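Benzoate transport porin BenP (Acinetobacter baumannii AB307-0294, PDB 5DL8) probably forms a beta-barrel channel of the OprD porin family through the outer membrane, allowing small solutes such as benzoate to pass. Local coordinates at residues Glu358-Val363 and Ile382-Asn387. Sequence-based numbering, arbitrary orientation.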
loop_
_atom_site.group_PDB
_atom_site.type_symbol
_atom_site.label_atom_id
_atom_site.label_comp_id
_atom_site.label_asym_id
_atom_site.label_seq_id
_atom_site.Cartn_x
_atom_site.Cartn_y
_atom_site.Cartn_z
ATOM N N GLU A 358 -2.106 5.812 22.587
ATOM C CA GLU A 358 -2.949 4.794 21.910
ATOM C C GLU A 358 -2.163 3.523 21.628
ATOM O O GLU A 358 -0.929 3.556 21.593
ATOM C CB GLU A 358 -3.530 5.380 20.604
ATOM C CG GLU A 358 -2.407 5.712 19.644
ATOM C CD GLU A 358 -2.788 6.519 18.406
ATOM O OE1 GLU A 358 -1.830 6.815 17.572
ATOM O OE2 GLU A 358 -4.024 6.827 18.248
ATOM N N THR A 359 -2.858 2.424 21.456
ATOM C CA THR A 359 -2.253 1.143 21.172
ATOM C C THR A 359 -2.955 0.477 20.041
ATOM O O THR A 359 -4.181 0.614 19.896
ATOM C CB THR A 359 -2.211 0.142 22.407
ATOM O OG1 THR A 359 -3.537 -0.157 22.867
ATOM C CG2 THR A 359 -1.418 0.674 23.535
ATOM N N GLU A 360 -2.233 -0.292 19.245
ATOM C CA GLU A 360 -2.873 -1.121 18.185
ATOM C C GLU A 360 -2.188 -2.485 18.134
ATOM O O GLU A 360 -0.968 -2.554 18.035
ATOM C CB GLU A 360 -2.742 -0.489 16.822
ATOM C CG GLU A 360 -3.571 -1.238 15.721
ATOM C CD GLU A 360 -3.393 -0.711 14.291
ATOM O OE1 GLU A 360 -3.672 0.501 14.043
ATOM O OE2 GLU A 360 -2.983 -1.522 13.422
ATOM N N SER A 361 -2.964 -3.548 18.252
ATOM C CA SER A 361 -2.488 -4.919 18.072
ATOM C C SER A 361 -3.072 -5.470 16.759
ATOM O O SER A 361 -4.137 -5.065 16.334
ATOM C CB SER A 361 -2.777 -5.780 19.341
ATOM O OG SER A 361 -4.160 -5.844 19.559
ATOM N N ASN A 362 -2.325 -6.301 16.100
ATOM C CA ASN A 362 -2.697 -7.006 14.902
ATOM C C ASN A 362 -2.332 -8.504 15.060
ATOM O O ASN A 362 -1.168 -8.818 15.426
ATOM C CB ASN A 362 -1.810 -6.549 13.696
ATOM C CG ASN A 362 -1.961 -5.083 13.300
ATOM O OD1 ASN A 362 -2.817 -4.363 13.781
ATOM N ND2 ASN A 362 -1.176 -4.684 12.320
ATOM N N VAL A 363 -3.235 -9.381 14.627
ATOM C CA VAL A 363 -2.966 -10.817 14.482
ATOM C C VAL A 363 -3.285 -11.188 12.999
ATOM O O VAL A 363 -4.297 -10.761 12.494
ATOM C CB VAL A 363 -3.847 -11.666 15.479
ATOM C CG1 VAL A 363 -3.624 -13.177 15.276
ATOM C CG2 VAL A 363 -3.534 -11.335 16.935
ATOM N N ILE A 382 -7.369 -11.573 9.789
ATOM C CA ILE A 382 -6.748 -10.431 10.379
ATOM C C ILE A 382 -7.615 -9.880 11.504
ATOM O O ILE A 382 -8.880 -9.646 11.350
ATOM C CB ILE A 382 -6.383 -9.394 9.340
ATOM C CG1 ILE A 382 -5.223 -9.908 8.534
ATOM C CG2 ILE A 382 -5.778 -8.141 10.015
ATOM C CD1 ILE A 382 -5.035 -9.250 7.196
ATOM N N ARG A 383 -6.995 -9.725 12.661
ATOM C CA ARG A 383 -7.664 -9.157 13.829
ATOM C C ARG A 383 -6.948 -7.867 14.261
ATOM O O ARG A 383 -5.738 -7.900 14.593
ATOM C CB ARG A 383 -7.752 -10.162 15.029
ATOM C CG ARG A 383 -8.243 -9.594 16.353
ATOM C CD ARG A 383 -9.727 -9.282 16.241
ATOM N NE ARG A 383 -10.216 -8.512 17.421
ATOM C CZ ARG A 383 -11.514 -8.249 17.686
ATOM N NH1 ARG A 383 -12.483 -8.701 16.917
ATOM N NH2 ARG A 383 -11.830 -7.527 18.722
ATOM N N ILE A 384 -7.684 -6.756 14.291
ATOM C CA ILE A 384 -7.180 -5.475 14.778
ATOM C C ILE A 384 -7.896 -5.048 16.030
ATOM O O ILE A 384 -9.154 -5.136 16.128
ATOM C CB ILE A 384 -7.298 -4.443 13.669
ATOM C CG1 ILE A 384 -6.333 -4.832 12.508
ATOM C CG2 ILE A 384 -6.849 -3.028 14.137
ATOM C CD1 ILE A 384 -6.958 -4.339 11.251
ATOM N N ASP A 385 -7.138 -4.725 17.046
ATOM C CA ASP A 385 -7.650 -4.038 18.256
ATOM C C ASP A 385 -6.882 -2.707 18.467
ATOM O O ASP A 385 -5.624 -2.722 18.758
ATOM C CB ASP A 385 -7.521 -4.900 19.557
ATOM C CG ASP A 385 -8.403 -6.156 19.504
ATOM O OD1 ASP A 385 -9.592 -6.017 19.954
ATOM O OD2 ASP A 385 -7.927 -7.245 19.037
ATOM N N TYR A 386 -7.672 -1.609 18.461
ATOM C CA TYR A 386 -7.220 -0.248 18.671
ATOM C C TYR A 386 -7.802 0.286 19.933
ATOM O O TYR A 386 -8.988 0.240 20.151
ATOM C CB TYR A 386 -7.643 0.619 17.476
ATOM C CG TYR A 386 -7.335 2.123 17.640
ATOM C CD1 TYR A 386 -6.002 2.604 17.556
ATOM C CD2 TYR A 386 -8.350 3.053 17.939
ATOM C CE1 TYR A 386 -5.706 3.953 17.709
ATOM C CE2 TYR A 386 -8.038 4.405 18.114
ATOM C CZ TYR A 386 -6.706 4.849 17.986
ATOM O OH TYR A 386 -6.395 6.162 18.131
ATOM N N ASN A 387 -6.977 0.915 20.740
ATOM C CA ASN A 387 -7.450 1.661 21.913
ATOM C C ASN A 387 -6.701 2.996 22.094
ATOM O O ASN A 387 -5.519 3.085 21.916
ATOM C CB ASN A 387 -7.322 0.841 23.215
ATOM C CG ASN A 387 -8.132 -0.494 23.191
ATOM O OD1 ASN A 387 -9.243 -0.598 23.747
ATOM N ND2 ASN A 387 -7.549 -1.506 22.625
HETATM O O HOH W 1 -4.993 -1.797 21.534
HETATM O O HOH W 2 -5.342 -7.646 17.910
#
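Residues 358-363 and 382-387 run antiparallel, their segment axes 169° apart and 4.7 Å at closest approach, as neighbouring strands of a beta hairpin in the wall of the OprD-family barrel. Thr359-Asn387, Ser361-Asp385 and Val363-Arg383 are the hydrogen-bonded pairs, each closed by two N-H to C=O bonds, while Glu360-Tyr386 and Asn362-Ile384 are non-hydrogen-bonded. The bond from Asp385 N to Ser361 O, 3.1 Å, is the longest of the six, and its donor lies above the carbonyl plane.

Side chains alternate between two faces. On the face of Tyr386, Glu360 and Ile384, the tyrosine CG is anti to the backbone N (chi1 175°), and the ring crosses Glu358 obliquely, 68° from the carboxylate plane. Tyr386 OH donates a very short bond to Glu358 OE2, 2.5 Å, on its anti lone pair. The Glu360 chain lies alongside Ile384, with CG 4.1 Å from Ile384 CG2. Glu358 OE1 is salt-bridged to Lys315, which probably offsets the nearby like charge of Glu318, while the Glu360 carboxylate reaches Thr311 and Ala310 N.

The face of Thr359, Ser361, Asp385 and Asn387 holds two waters, with Val363 packed against Arg383 beside them, CB to CB 4.2 Å. Thr359 OG1 and Ser361 OG each sit between N and C of their own residue, where each meets a water. One water joins Thr359 OG1 to Asp385 O; a second lies 2.7 Å from Ser361 OG and donates to Asp385 OD2. The Asn387 side chain touches Asp393, which with Val388 and Gly391 binds one of the two calcium ions. Two residues apart on one strand, Arg383 grips Asp385 side-on: both carboxylate oxygens are met from above their plane, OD2 by Arg383 NE at 3.1 Å and OD1 by Arg383 NH2 at 3.0 Å.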